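PDB 6MEL: succinate--CoA ligase subunit alpha from Campylobacter jejuni, which forms the alpha subunit of a succinate--CoA ligase, pairing a Rossmann-like CoA-binding domain with a CoA-ligase domain. Local coordinates for residues A[252-255]-A[256-259]. Numbering follows the deposited sequence.
Sequences VGSA and DESA
The carboxylate of E257 folds back onto the chain that precedes it, where OE1 accepts from two successive amides. S254 N lies 2.9 Å from E257 OE1 and approaches its anti lone pair, the one turned away from OE2; G253 N is nearer to the same OE1, at 2.7 Å, but its N-H...O angle of 128° makes that bond weak. With CG anti to its own carbonyl carbon (chi1 -63°), the E257 chain runs back beside S254. The reverse bond, E257 N to S254 O (2.9 Å, N-H...O angle 159°), closes the first of two successive 3-10-type turns, its donor standing above the carbonyl plane.

One residue on, A255 O receives two donors of S258: OG at 2.7 Å, almost in line with the carbonyl, and the backbone N at 3.1 Å, well above its plane, which closes the second turn. S258 is also the N-cap of helix 259-268, its OG bonded to A261 N. S254 OG donates to D256 OD1 over 2.9 Å, nearly along the C-O axis of OD1. The methyls of V252 lie against the E257-S258 backbone, CG2 coming 4.0 Å from E257 O, while I210 touches the same valine.

E257 OE2 bonds to G212 N, so the carboxylate accepts from three amides, one of them (G253 N) weakly, which would be expected to stabilise its negative charge. This bond, with the backbone bond between E257 and G211, ties the surface turn leading into helix 259-268 to the loop after strand 203-209.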
loop_
_atom_site.group_PDB
_atom_site.type_symbol
_atom_site.label_atom_id
_atom_site.label_comp_id
_atom_site.label_asym_id
_atom_site.label_seq_id
_atom_site.Cartn_x
_atom_site.Cartn_y
_atom_site.Cartn_z
ATOM N N VAL A 252 -2.025 8.353 -1.821
ATOM C CA VAL A 252 -2.000 9.481 -2.746
ATOM C C VAL A 252 -0.718 10.284 -2.483
ATOM O O VAL A 252 -0.614 10.966 -1.459
ATOM C CB VAL A 252 -3.247 10.360 -2.577
ATOM C CG1 VAL A 252 -3.210 11.566 -3.504
ATOM C CG2 VAL A 252 -4.541 9.599 -2.805
ATOM N N GLY A 253 0.266 10.138 -3.376
ATOM C CA GLY A 253 1.549 10.886 -3.322
ATOM C C GLY A 253 1.502 12.194 -4.101
ATOM O O GLY A 253 2.094 13.143 -3.698
ATOM N N SER A 254 0.795 12.230 -5.229
ATOM C CA SER A 254 0.607 13.454 -6.042
ATOM C C SER A 254 -0.811 13.471 -6.629
ATOM O O SER A 254 -1.489 12.447 -6.607
ATOM C CB SER A 254 1.633 13.510 -7.127
ATOM O OG SER A 254 1.540 12.348 -7.928
ATOM N N ALA A 255 -1.235 14.625 -7.165
ATOM C CA ALA A 255 -2.644 14.893 -7.488
ATOM C C ALA A 255 -3.192 13.886 -8.509
ATOM O O ALA A 255 -4.359 13.508 -8.418
ATOM C CB ALA A 255 -2.824 16.327 -7.969
ATOM N N ASP A 256 -2.360 13.418 -9.437
ATOM C CA ASP A 256 -2.799 12.458 -10.480
ATOM C C ASP A 256 -2.985 11.023 -9.919
ATOM O O ASP A 256 -3.342 10.088 -10.677
ATOM C CB ASP A 256 -1.847 12.488 -11.684
ATOM C CG ASP A 256 -0.528 11.763 -11.447
ATOM O OD1 ASP A 256 0.052 11.921 -10.344
ATOM O OD2 ASP A 256 -0.083 11.033 -12.365
ATOM N N GLU A 257 -2.692 10.810 -8.622
ATOM C CA GLU A 257 -2.908 9.515 -7.989
ATOM C C GLU A 257 -4.233 9.528 -7.208
ATOM O O GLU A 257 -4.631 8.538 -6.627
ATOM C CB GLU A 257 -1.752 9.161 -7.055
ATOM C CG GLU A 257 -0.386 8.998 -7.732
ATOM C CD GLU A 257 0.651 8.594 -6.693
ATOM O OE1 GLU A 257 1.061 9.444 -5.908
ATOM O OE2 GLU A 257 0.840 7.414 -6.508
ATOM N N SER A 258 -4.865 10.680 -7.127
ATOM C CA SER A 258 -6.080 10.859 -6.352
ATOM C C SER A 258 -7.283 10.224 -7.060
ATOM O O SER A 258 -7.305 10.031 -8.303
ATOM C CB SER A 258 -6.344 12.326 -6.138
ATOM O OG SER A 258 -6.801 12.897 -7.371
ATOM N N ALA A 259 -8.336 9.950 -6.291
ATOM C CA ALA A 259 -9.516 9.343 -6.908
ATOM C C ALA A 259 -10.148 10.338 -7.895
ATOM O O ALA A 259 -10.632 9.930 -8.952
ATOM C CB ALA A 259 -10.503 8.915 -5.857
#